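PDB 5GKV: esterase A from Caulobacter crescentus, which probably hydrolyses ester substrates as a serine hydrolase related to beta-lactamases and penicillin-binding proteins. Local coordinates for residues Ala43-Ala48 / Val376-Ala381; Ala77-Thr82 / Ala254-Val259; Ala91-Val94 / Arg98-Tyr101; Asp137-Ala142 / Cys151-Ala156. All coordinates share one frame; numbering follows the deposited sequence.

Contact 1 of 4, residues Ala43-Ala48 / Val376-Ala381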
loop_
_atom_site.group_PDB
_atom_site.type_symbol
_atom_site.label_atom_id
_atom_site.label_comp_id
_atom_site.label_asym_id
_atom_site.label_seq_id
_atom_site.Cartn_x
_atom_site.Cartn_y
_atom_site.Cartn_z
ATOM N N ALA A 43 -12.687 -1.499 -12.833
ATOM C CA ALA A 43 -11.438 -0.817 -12.520
ATOM C C ALA A 43 -11.612 0.691 -12.626
ATOM O O ALA A 43 -12.496 1.198 -13.330
ATOM C CB ALA A 43 -10.302 -1.281 -13.446
ATOM N N ARG A 44 -10.727 1.399 -11.942
ATOM C CA ARG A 44 -10.657 2.849 -12.043
ATOM C C ARG A 44 -9.190 3.252 -12.047
ATOM O O ARG A 44 -8.376 2.699 -11.287
ATOM C CB ARG A 44 -11.417 3.517 -10.884
ATOM C CG ARG A 44 -11.645 5.020 -11.051
ATOM C CD ARG A 44 -12.506 5.548 -9.913
ATOM N NE ARG A 44 -12.928 6.938 -10.091
ATOM C CZ ARG A 44 -13.708 7.567 -9.211
ATOM N NH1 ARG A 44 -14.109 6.929 -8.108
ATOM N NH2 ARG A 44 -14.064 8.816 -9.411
ATOM N N PHE A 45 -8.840 4.182 -12.932
ATOM C CA PHE A 45 -7.467 4.662 -13.035
ATOM C C PHE A 45 -7.502 6.174 -12.961
ATOM O O PHE A 45 -8.243 6.815 -13.711
ATOM C CB PHE A 45 -6.779 4.241 -14.335
ATOM C CG PHE A 45 -5.366 4.775 -14.472
ATOM C CD1 PHE A 45 -4.328 4.230 -13.723
ATOM C CD2 PHE A 45 -5.074 5.810 -15.361
ATOM C CE1 PHE A 45 -3.016 4.722 -13.837
ATOM C CE2 PHE A 45 -3.768 6.303 -15.491
ATOM C CZ PHE A 45 -2.737 5.757 -14.732
ATOM N N ALA A 46 -6.680 6.734 -12.087
ATOM C CA ALA A 46 -6.620 8.173 -11.896
ATOM C C ALA A 46 -5.177 8.630 -12.009
ATOM O O ALA A 46 -4.268 7.966 -11.497
ATOM C CB ALA A 46 -7.212 8.585 -10.536
ATOM N N PHE A 47 -4.979 9.780 -12.656
ATOM C CA PHE A 47 -3.658 10.353 -12.861
ATOM C C PHE A 47 -3.732 11.825 -12.498
ATOM O O PHE A 47 -4.698 12.506 -12.854
ATOM C CB PHE A 47 -3.197 10.152 -14.320
ATOM C CG PHE A 47 -1.768 10.519 -14.562
ATOM C CD1 PHE A 47 -0.745 9.672 -14.152
ATOM C CD2 PHE A 47 -1.442 11.690 -15.231
ATOM C CE1 PHE A 47 0.582 9.999 -14.394
ATOM C CE2 PHE A 47 -0.111 12.023 -15.477
ATOM C CZ PHE A 47 0.897 11.182 -15.049
ATOM N N ALA A 48 -2.728 12.304 -11.758
ATOM C CA ALA A 48 -2.768 13.641 -11.185
ATOM C C ALA A 48 -1.481 14.389 -11.501
ATOM O O ALA A 48 -0.395 13.807 -11.545
ATOM C CB ALA A 48 -2.980 13.601 -9.660
ATOM N N VAL A 376 0.787 -1.107 -15.262
ATOM C CA VAL A 376 2.020 -0.611 -15.875
ATOM C C VAL A 376 1.724 0.043 -17.223
ATOM O O VAL A 376 2.227 1.136 -17.521
ATOM C CB VAL A 376 3.048 -1.748 -15.998
ATOM C CG1 VAL A 376 4.311 -1.251 -16.677
ATOM C CG2 VAL A 376 3.374 -2.316 -14.602
ATOM N N ARG A 377 0.898 -0.603 -18.049
ATOM C CA ARG A 377 0.565 -0.040 -19.359
ATOM C C ARG A 377 -0.133 1.306 -19.217
ATOM O O ARG A 377 0.087 2.217 -20.025
ATOM C CB ARG A 377 -0.335 -0.994 -20.145
ATOM C CG ARG A 377 0.316 -2.283 -20.634
ATOM C CD ARG A 377 -0.634 -3.018 -21.622
ATOM N NE ARG A 377 -1.791 -3.621 -20.949
ATOM C CZ ARG A 377 -1.805 -4.865 -20.470
ATOM N NH1 ARG A 377 -0.732 -5.642 -20.614
ATOM N NH2 ARG A 377 -2.892 -5.343 -19.869
ATOM N N LEU A 378 -1.007 1.445 -18.212
ATOM C CA LEU A 378 -1.716 2.709 -18.011
ATOM C C LEU A 378 -0.756 3.821 -17.608
ATOM O O LEU A 378 -0.811 4.935 -18.148
ATOM C CB LEU A 378 -2.815 2.543 -16.946
ATOM C CG LEU A 378 -4.039 1.728 -17.390
ATOM C CD1 LEU A 378 -4.920 1.344 -16.187
ATOM C CD2 LEU A 378 -4.857 2.520 -18.449
ATOM N N ILE A 379 0.140 3.530 -16.663
ATOM C CA ILE A 379 1.096 4.533 -16.200
ATOM C C ILE A 379 2.041 4.918 -17.331
ATOM O O ILE A 379 2.394 6.091 -17.497
ATOM C CB ILE A 379 1.852 4.006 -14.965
ATOM C CG1 ILE A 379 0.872 3.831 -13.786
ATOM C CG2 ILE A 379 2.998 4.942 -14.571
ATOM C CD1 ILE A 379 1.441 3.020 -12.619
ATOM N N GLU A 380 2.460 3.941 -18.130
ATOM C CA GLU A 380 3.356 4.253 -19.238
ATOM C C GLU A 380 2.653 5.119 -20.278
ATOM O O GLU A 380 3.241 6.075 -20.803
ATOM C CB GLU A 380 3.898 2.946 -19.839
ATOM C CG GLU A 380 4.847 2.249 -18.843
ATOM C CD GLU A 380 5.481 0.973 -19.376
ATOM O OE1 GLU A 380 4.921 0.376 -20.319
ATOM O OE2 GLU A 380 6.548 0.570 -18.850
ATOM N N ALA A 381 1.375 4.852 -20.542
ATOM C CA ALA A 381 0.621 5.715 -21.447
ATOM C C ALA A 381 0.478 7.125 -20.891
ATOM O O ALA A 381 0.512 8.112 -21.647
ATOM C CB ALA A 381 -0.765 5.122 -21.716
#
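The packing of Phe45 on Leu378 and Ile379 joins the central antiparallel sheet of the beta-lactamase fold to its C-terminal helix. Segment 43-48 belongs to strand 42-49, and segment 376-381 to helix 373-384. The contact is made by one aromatic ring, met by two consecutive helix residues. CB of Leu378 sits over one face of the Phe45 ring, 3.8 Å from the ring centroid and 11° off the ring normal, which meets the geometry of a CH-pi contact. The two side chains run past each other in opposite directions, so the outer part of leucine reaches back along the phenylalanine, bringing Leu378 CD1 to 3.8 Å from Phe45 CD1. Ile379 approaches differently: its side chain crosses Phe45 at about a right angle and puts CG1 near the plane of the ring, with Ile379 CG1 4.0 Å from Phe45 CE1. One helical turn thus supplies a face contact and an edge contact to the same ring. The ring is carried out to the helix by a first torsion that sets CG of Phe45 opposite its own backbone N (chi1 178°). Only carbon atoms meet across the interface and no hydrogen bond crosses it, so the contact is apolar; all three residues are buried. Around it, Phe45 also touches Val27 and Phe31 of helix 25-35, while Leu378 meets Asn34 of that helix and Tyr360 of strand 356-362. Arg44 and Ala46, whose side chains touch helix 270-281, complete a layered arrangement in which strand 42-49 is packed between the two terminal helices and helix 270-281.

Contact 2 of 4, residues Ala77-Thr82 / Ala254-Val259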
loop_
_atom_site.group_PDB
_atom_site.type_symbol
_atom_site.label_atom_id
_atom_site.label_comp_id
_atom_site.label_asym_id
_atom_site.label_seq_id
_atom_site.Cartn_x
_atom_site.Cartn_y
_atom_site.Cartn_z
ATOM N N ALA A 77 -11.058 -3.028 -1.705
ATOM C CA ALA A 77 -9.923 -3.399 -0.863
ATOM C C ALA A 77 -8.597 -3.162 -1.590
ATOM O O ALA A 77 -8.419 -3.581 -2.730
ATOM C CB ALA A 77 -10.045 -4.869 -0.453
ATOM N N LEU A 78 -7.649 -2.514 -0.904
ATOM C CA LEU A 78 -6.379 -2.122 -1.504
ATOM C C LEU A 78 -5.258 -3.123 -1.258
ATOM O O LEU A 78 -4.224 -3.047 -1.930
ATOM C CB LEU A 78 -5.934 -0.752 -0.958
ATOM C CG LEU A 78 -6.910 0.408 -1.149
ATOM C CD1 LEU A 78 -6.356 1.703 -0.475
ATOM C CD2 LEU A 78 -7.233 0.637 -2.650
ATOM N N PHE A 79 -5.439 -4.043 -0.315
ATOM C CA PHE A 79 -4.402 -4.968 0.149
ATOM C C PHE A 79 -3.131 -4.159 0.402
ATOM O O PHE A 79 -3.221 -3.092 1.025
ATOM C CB PHE A 79 -4.286 -6.132 -0.834
ATOM C CG PHE A 79 -5.540 -6.947 -0.892
ATOM C CD1 PHE A 79 -5.838 -7.835 0.133
ATOM C CD2 PHE A 79 -6.457 -6.771 -1.914
ATOM C CE1 PHE A 79 -7.022 -8.558 0.120
ATOM C CE2 PHE A 79 -7.636 -7.492 -1.937
ATOM C CZ PHE A 79 -7.919 -8.381 -0.922
ATOM N N SER A 80 -1.964 -4.597 -0.075
ATOM C CA SER A 80 -0.717 -3.975 0.355
ATOM C C SER A 80 -0.503 -2.591 -0.237
ATOM O O SER A 80 0.436 -1.911 0.174
ATOM C CB SER A 80 0.474 -4.889 0.037
ATOM O OG SER A 80 0.367 -5.486 -1.245
ATOM N N THR A 81 -1.352 -2.138 -1.170
ATOM C CA THR A 81 -1.264 -0.726 -1.530
ATOM C C THR A 81 -1.487 0.142 -0.293
ATOM O O THR A 81 -0.916 1.233 -0.177
ATOM C CB THR A 81 -2.260 -0.391 -2.654
ATOM O OG1 THR A 81 -1.905 -1.153 -3.810
ATOM C CG2 THR A 81 -2.196 1.111 -3.016
ATOM N N THR A 82 -2.233 -0.376 0.690
ATOM C CA THR A 82 -2.398 0.311 1.974
ATOM C C THR A 82 -1.067 0.673 2.640
ATOM O O THR A 82 -0.986 1.674 3.356
ATOM C CB THR A 82 -3.223 -0.577 2.916
ATOM O OG1 THR A 82 -4.402 -1.025 2.222
ATOM C CG2 THR A 82 -3.613 0.168 4.184
ATOM N N ALA A 254 -17.246 -8.684 6.883
ATOM C CA ALA A 254 -17.582 -7.434 7.560
ATOM C C ALA A 254 -16.573 -7.092 8.657
ATOM O O ALA A 254 -16.153 -5.932 8.783
ATOM C CB ALA A 254 -19.000 -7.512 8.135
ATOM N N GLU A 255 -16.175 -8.074 9.473
ATOM C CA GLU A 255 -15.189 -7.756 10.503
ATOM C C GLU A 255 -13.827 -7.441 9.883
ATOM O O GLU A 255 -13.120 -6.545 10.357
ATOM C CB GLU A 255 -15.074 -8.883 11.534
ATOM C CG GLU A 255 -14.652 -8.360 12.929
ATOM C CD GLU A 255 -14.126 -9.446 13.859
ATOM O OE1 GLU A 255 -13.451 -9.107 14.863
ATOM O OE2 GLU A 255 -14.393 -10.637 13.591
ATOM N N TRP A 256 -13.454 -8.146 8.807
ATOM C CA TRP A 256 -12.191 -7.841 8.143
ATOM C C TRP A 256 -12.182 -6.417 7.604
ATOM O O TRP A 256 -11.137 -5.754 7.624
ATOM C CB TRP A 256 -11.921 -8.844 7.016
ATOM C CG TRP A 256 -10.586 -8.653 6.353
ATOM C CD1 TRP A 256 -9.386 -9.188 6.744
ATOM C CD2 TRP A 256 -10.316 -7.871 5.183
ATOM N NE1 TRP A 256 -8.389 -8.784 5.884
ATOM C CE2 TRP A 256 -8.933 -7.978 4.917
ATOM C CE3 TRP A 256 -11.113 -7.091 4.330
ATOM C CZ2 TRP A 256 -8.328 -7.337 3.833
ATOM C CZ3 TRP A 256 -10.513 -6.452 3.266
ATOM C CH2 TRP A 256 -9.134 -6.580 3.024
ATOM N N ARG A 257 -13.337 -5.918 7.152
ATOM C CA ARG A 257 -13.432 -4.519 6.749
ATOM C C ARG A 257 -13.373 -3.577 7.944
ATOM O O ARG A 257 -12.729 -2.524 7.875
ATOM C CB ARG A 257 -14.720 -4.296 5.965
ATOM C CG ARG A 257 -14.746 -5.077 4.663
ATOM C CD ARG A 257 -16.067 -4.927 3.943
ATOM N NE ARG A 257 -16.113 -5.833 2.798
ATOM C CZ ARG A 257 -17.206 -6.100 2.090
ATOM N NH1 ARG A 257 -18.365 -5.533 2.402
ATOM N NH2 ARG A 257 -17.142 -6.939 1.066
ATOM N N ARG A 258 -14.038 -3.944 9.049
ATOM C CA ARG A 258 -14.229 -3.022 10.169
ATOM C C ARG A 258 -12.926 -2.734 10.910
ATOM O O ARG A 258 -12.690 -1.595 11.340
ATOM C CB ARG A 258 -15.266 -3.585 11.156
ATOM C CG ARG A 258 -16.734 -3.418 10.760
ATOM C CD ARG A 258 -17.680 -3.788 11.930
ATOM N NE ARG A 258 -17.795 -5.237 12.127
ATOM C CZ ARG A 258 -18.696 -6.011 11.524
ATOM N NH1 ARG A 258 -19.578 -5.483 10.688
ATOM N NH2 ARG A 258 -18.717 -7.323 11.757
ATOM N N VAL A 259 -12.089 -3.754 11.110
ATOM C CA VAL A 259 -10.876 -3.590 11.910
ATOM C C VAL A 259 -9.839 -2.812 11.107
ATOM O O VAL A 259 -10.072 -2.455 9.947
ATOM C CB VAL A 259 -10.312 -4.950 12.371
ATOM C CG1 VAL A 259 -11.293 -5.640 13.312
ATOM C CG2 VAL A 259 -9.984 -5.850 11.161
#
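Trp256 meets Ala77 and Phe79 with the outer rim of its indole. Its CB leaves helix 253-258 in the direction of segment 77-82, and CG lies opposite the backbone N (chi1 -176°), which carries the indole out from the helix, its six-membered ring leading. On that ring CZ3 approaches the methyl of alanine, with Trp256 CZ3 4.1 Å from Ala77 CB. At the tip, CH2 has two partners: Trp256 CH2 lies 4.0 Å from Ala77 CB and 4.1 Å from Phe79 CE1. The methyl comes in at the edge of the indole, close to its plane. CZ2, on the other flank of CH2, meets CE1 of Phe79 as well. The side chains of Trp256 and Phe79 cross at about a right angle, but their ring planes are inclined by only 37° and the centroids are 5.8 Å apart, an oblique aromatic pair. The phenyl ring is fixed further by an edge-to-face contact with Trp343 and by Leu221 and Gln365. Its backbone is held too: Phe79 O accepts from Thr82 N at 2.9 Å and, in the carbonyl plane, from Thr82 OG1 at 2.7 Å. Phe79 has a positive phi (47°), a strained backbone also found just before the reactive serine of class A beta-lactamases. Ser80-Thr81-Thr82, followed by a lysine, fits the SxxK motif of this family, and Tyr169 and Ser341 lie close to Ser80. The turn is thus typical of the active site of penicillin-recognising serine enzymes, and Trp256 packs beside the residues that lead into the probable nucleophile.

Contact 3 of 4, residues Ala91-Val94 / Arg98-Tyr101; sequences ARLV and RLAY
Val94 lies at the apolar centre, its CG2 over the middle of one Tyr101 ring face, 3.9 Å from the centroid and 5° off the normal, a CH-pi contact. CG1, set opposite the backbone N (chi1 174°), reaches the rim, with Val94 CG1 3.7 Å from Tyr101 CD2. The methyl that covers the ring, Val94 CG2, also lies 4.0 Å from Leu99 CD2. Leu93 adds a looser packing, its CB 4.3 Å from Leu99 CB, and both leucines continue onto helix 173-186.

The chain here leaves helix 82-95 and folds back over its last turn. Arg98 N donates to Leu93 O at 3.0 Å, five residues back, and this bond fits the 6→1 half of a Schellman motif. A CA-H...O contact follows, with Val94 CA 3.2 Å from Leu99 O.

Further out, the phenol oxygen of Tyr101 presses on the helix, its OH 3.2 Å from Ala91 CA, while Arg304 makes a cation-pi contact with the tyrosine. At the exposed edge the aliphatic part of Arg98 lies beside Leu93, Arg98 CD being 4.3 Å from Leu93 CD2, before its end leads away from segment 91-94.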
loop_
_atom_site.group_PDB
_atom_site.type_symbol
_atom_site.label_atom_id
_atom_site.label_comp_id
_atom_site.label_asym_id
_atom_site.label_seq_id
_atom_site.Cartn_x
_atom_site.Cartn_y
_atom_site.Cartn_z
ATOM N N ALA A 91 5.851 8.780 8.235
ATOM C CA ALA A 91 6.684 9.875 7.741
ATOM C C ALA A 91 6.264 11.214 8.336
ATOM O O ALA A 91 7.113 12.074 8.619
ATOM C CB ALA A 91 6.613 9.951 6.213
ATOM N N ARG A 92 4.957 11.409 8.521
ATOM C CA ARG A 92 4.460 12.631 9.158
ATOM C C ARG A 92 4.918 12.746 10.615
ATOM O O ARG A 92 5.349 13.822 11.048
ATOM C CB ARG A 92 2.934 12.683 9.060
ATOM C CG ARG A 92 2.426 13.042 7.649
ATOM C CD ARG A 92 0.898 13.100 7.599
ATOM N NE ARG A 92 0.324 14.359 8.097
ATOM C CZ ARG A 92 -0.572 14.451 9.076
ATOM N NH1 ARG A 92 -1.007 13.364 9.692
ATOM N NH2 ARG A 92 -1.035 15.634 9.450
ATOM N N LEU A 93 4.807 11.659 11.397
ATOM C CA LEU A 93 5.294 11.699 12.782
ATOM C C LEU A 93 6.765 12.071 12.849
ATOM O O LEU A 93 7.179 12.836 13.731
ATOM C CB LEU A 93 5.107 10.362 13.488
ATOM C CG LEU A 93 3.708 9.889 13.809
ATOM C CD1 LEU A 93 3.802 8.555 14.563
ATOM C CD2 LEU A 93 3.000 10.942 14.655
ATOM N N VAL A 94 7.581 11.496 11.963
ATOM C CA VAL A 94 9.003 11.817 11.968
ATOM C C VAL A 94 9.211 13.279 11.588
ATOM O O VAL A 94 9.946 14.022 12.261
ATOM C CB VAL A 94 9.773 10.864 11.033
ATOM C CG1 VAL A 94 11.221 11.288 10.913
ATOM C CG2 VAL A 94 9.699 9.443 11.577
ATOM N N ARG A 98 8.222 13.960 16.345
ATOM C CA ARG A 98 7.708 13.119 17.416
ATOM C C ARG A 98 8.345 11.732 17.427
ATOM O O ARG A 98 8.076 10.948 18.337
ATOM C CB ARG A 98 6.188 12.989 17.296
ATOM C CG ARG A 98 5.443 14.320 17.344
ATOM C CD ARG A 98 3.942 14.099 17.461
ATOM N NE ARG A 98 3.630 13.644 18.811
ATOM C CZ ARG A 98 2.422 13.257 19.218
ATOM N NH1 ARG A 98 1.382 13.261 18.377
ATOM N NH2 ARG A 98 2.248 12.861 20.479
ATOM N N LEU A 99 9.182 11.431 16.445
ATOM C CA LEU A 99 9.748 10.116 16.170
ATOM C C LEU A 99 10.903 10.361 15.225
ATOM O O LEU A 99 10.905 11.359 14.502
ATOM C CB LEU A 99 8.704 9.181 15.529
ATOM C CG LEU A 99 9.024 7.700 15.277
ATOM C CD1 LEU A 99 9.101 6.958 16.596
ATOM C CD2 LEU A 99 7.962 7.071 14.355
ATOM N N ALA A 100 11.895 9.478 15.254
ATOM C CA ALA A 100 13.031 9.582 14.350
ATOM C C ALA A 100 13.211 8.244 13.658
ATOM O O ALA A 100 12.970 7.197 14.264
ATOM C CB ALA A 100 14.320 9.981 15.083
ATOM N N TYR A 101 13.600 8.285 12.380
ATOM C CA TYR A 101 13.746 7.043 11.621
ATOM C C TYR A 101 14.840 6.156 12.197
ATOM O O TYR A 101 14.758 4.930 12.091
ATOM C CB TYR A 101 14.032 7.345 10.153
ATOM C CG TYR A 101 12.778 7.604 9.331
ATOM C CD1 TYR A 101 11.742 6.684 9.318
ATOM C CD2 TYR A 101 12.643 8.757 8.565
ATOM C CE1 TYR A 101 10.598 6.899 8.582
ATOM C CE2 TYR A 101 11.476 8.995 7.806
ATOM C CZ TYR A 101 10.471 8.051 7.823
ATOM O OH TYR A 101 9.325 8.230 7.105
#

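Contact 4 of 4, residues Asp137-Ala142 / Cys151-Ala156; sequences DETDPA and CAKLAA
Lys153 and Asp137 approach from opposite directions, and the amine meets one carboxylate oxygen. The lysine leaves helix 147-156 with CG opposite its backbone N and runs extended as far as CE, where a single bend at chi4 (59°) turns the amine toward the aspartate. Lys153 NZ then donates to Asp137 OD2 at 2.6 Å, a salt bridge that uses the syn lone pair, on the side of the other oxygen. That second oxygen lies further off, Asp137 OD1 being 3.3 Å from Lys153 NZ, so the grip is uneven and bears mainly on OD2. The pairing would be expected to keep both groups charged.

Thr139 lies obliquely across the lysine just before its tip. Its oxygen rests on the aliphatic part of the chain, Thr139 OG1 being 3.1 Å from Lys153 CE, and its methyl lies beside the same carbon, with Thr139 CG2 3.9 Å from Lys153 CE. The hydroxyl is directed elsewhere: Thr139 OG1 donates to Asp137 O at 2.6 Å, tilted 32° from the carbonyl plane, and so links the two residues that flank the lysine end. An Asx turn, Asp140 OD1 to Ala142 N, shapes the loop just beyond.

Phe135 and Ile143 also touch the lysine chain, and Leu154, next on the helix, packs on helix 173-186. The whole is a surface salt bridge clasping a loop to the following helix, within the largely helical part of this beta-lactamase-type fold.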
loop_
_atom_site.group_PDB
_atom_site.type_symbol
_atom_site.label_atom_id
_atom_site.label_comp_id
_atom_site.label_asym_id
_atom_site.label_seq_id
_atom_site.Cartn_x
_atom_site.Cartn_y
_atom_site.Cartn_z
ATOM N N ASP A 137 5.974 -20.299 13.700
ATOM C CA ASP A 137 5.465 -21.288 14.636
ATOM C C ASP A 137 3.939 -21.320 14.625
ATOM O O ASP A 137 3.275 -20.341 14.273
ATOM C CB ASP A 137 5.960 -20.969 16.045
ATOM C CG ASP A 137 5.470 -19.605 16.528
ATOM O OD1 ASP A 137 5.711 -18.594 15.817
ATOM O OD2 ASP A 137 4.818 -19.549 17.598
ATOM N N GLU A 138 3.393 -22.460 15.054
ATOM C CA GLU A 138 1.951 -22.684 15.046
ATOM C C GLU A 138 1.205 -21.505 15.664
ATOM O O GLU A 138 1.541 -21.044 16.753
ATOM C CB GLU A 138 1.630 -23.982 15.801
ATOM C CG GLU A 138 0.144 -24.238 16.006
ATOM C CD GLU A 138 -0.496 -24.980 14.841
ATOM O OE1 GLU A 138 0.255 -25.625 14.077
ATOM O OE2 GLU A 138 -1.737 -24.902 14.701
ATOM N N THR A 139 0.198 -21.004 14.956
ATOM C CA THR A 139 -0.476 -19.790 15.387
ATOM C C THR A 139 -1.948 -19.872 15.018
ATOM O O THR A 139 -2.296 -20.352 13.934
ATOM C CB THR A 139 0.171 -18.542 14.751
ATOM O OG1 THR A 139 1.572 -18.505 15.071
ATOM C CG2 THR A 139 -0.499 -17.254 15.258
ATOM N N ASP A 140 -2.800 -19.422 15.933
ATOM C CA ASP A 140 -4.225 -19.310 15.666
ATOM C C ASP A 140 -4.422 -18.366 14.487
ATOM O O ASP A 140 -3.933 -17.229 14.534
ATOM C CB ASP A 140 -4.947 -18.788 16.913
ATOM C CG ASP A 140 -6.457 -18.618 16.715
ATOM O OD1 ASP A 140 -6.962 -18.707 15.573
ATOM O OD2 ASP A 140 -7.154 -18.377 17.727
ATOM N N PRO A 141 -5.109 -18.786 13.417
ATOM C CA PRO A 141 -5.285 -17.895 12.256
ATOM C C PRO A 141 -6.161 -16.679 12.523
ATOM O O PRO A 141 -6.199 -15.775 11.673
ATOM C CB PRO A 141 -5.923 -18.813 11.204
ATOM C CG PRO A 141 -5.556 -20.207 11.638
ATOM C CD PRO A 141 -5.565 -20.159 13.134
ATOM N N ALA A 142 -6.863 -16.614 13.654
ATOM C CA ALA A 142 -7.652 -15.432 13.991
ATOM C C ALA A 142 -6.883 -14.433 14.845
ATOM O O ALA A 142 -7.467 -13.424 15.267
ATOM C CB ALA A 142 -8.944 -15.836 14.712
ATOM N N CYS A 151 0.556 -7.907 18.201
ATOM C CA CYS A 151 1.732 -7.112 18.557
ATOM C C CYS A 151 2.557 -7.793 19.641
ATOM O O CYS A 151 3.793 -7.728 19.627
ATOM C CB CYS A 151 1.320 -5.708 19.019
ATOM S SG CYS A 151 0.546 -4.682 17.727
ATOM N N ALA A 152 1.894 -8.430 20.605
ATOM C CA ALA A 152 2.636 -9.122 21.653
ATOM C C ALA A 152 3.467 -10.255 21.065
ATOM O O ALA A 152 4.630 -10.450 21.448
ATOM C CB ALA A 152 1.673 -9.649 22.720
ATOM N N LYS A 153 2.902 -10.989 20.104
ATOM C CA LYS A 153 3.642 -12.091 19.494
ATOM C C LYS A 153 4.828 -11.579 18.683
ATOM O O LYS A 153 5.913 -12.174 18.717
ATOM C CB LYS A 153 2.705 -12.933 18.630
ATOM C CG LYS A 153 3.314 -14.274 18.199
ATOM C CD LYS A 153 2.294 -15.148 17.507
ATOM C CE LYS A 153 2.940 -16.392 16.921
ATOM N NZ LYS A 153 3.623 -17.210 17.944
ATOM N N LEU A 154 4.648 -10.466 17.963
ATOM C CA LEU A 154 5.763 -9.853 17.245
ATOM C C LEU A 154 6.830 -9.357 18.215
ATOM O O LEU A 154 8.033 -9.568 18.002
ATOM C CB LEU A 154 5.252 -8.701 16.366
ATOM C CG LEU A 154 4.457 -9.080 15.110
ATOM C CD1 LEU A 154 3.736 -7.868 14.455
ATOM C CD2 LEU A 154 5.365 -9.752 14.074
ATOM N N ALA A 155 6.408 -8.677 19.288
ATOM C CA ALA A 155 7.370 -8.160 20.252
ATOM C C ALA A 155 8.230 -9.273 20.834
ATOM O O ALA A 155 9.413 -9.058 21.122
ATOM C CB ALA A 155 6.645 -7.407 21.371
ATOM N N ALA A 156 7.666 -10.467 20.981
ATOM C CA ALA A 156 8.393 -11.584 21.565
ATOM C C ALA A 156 9.177 -12.393 20.541
ATOM O O ALA A 156 9.992 -13.232 20.934
ATOM C CB ALA A 156 7.423 -12.509 22.300
#

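All four contacts belong to one beta-lactamase-type fold. Contact 1 closes the longest loop, bringing strand 42-49 to the C-terminal helix, and the other three lie nested inside it. Contact 2 in turn encloses contacts 3 and 4, which follow each other in series. Contacts 2 and 3 share one element: segment 77-82 runs into helix 82-95, whose far end carries contact 3, with centres about 25 Å apart. Contacts 1 and 4 lie on opposite sides of the chain's centre, about 38 Å between centres, one on the sheet and one among the helices. Contact 2, whose centre is about 22 Å from that of contact 1 and about 20 Å from that of contact 4, sits at the probable active site.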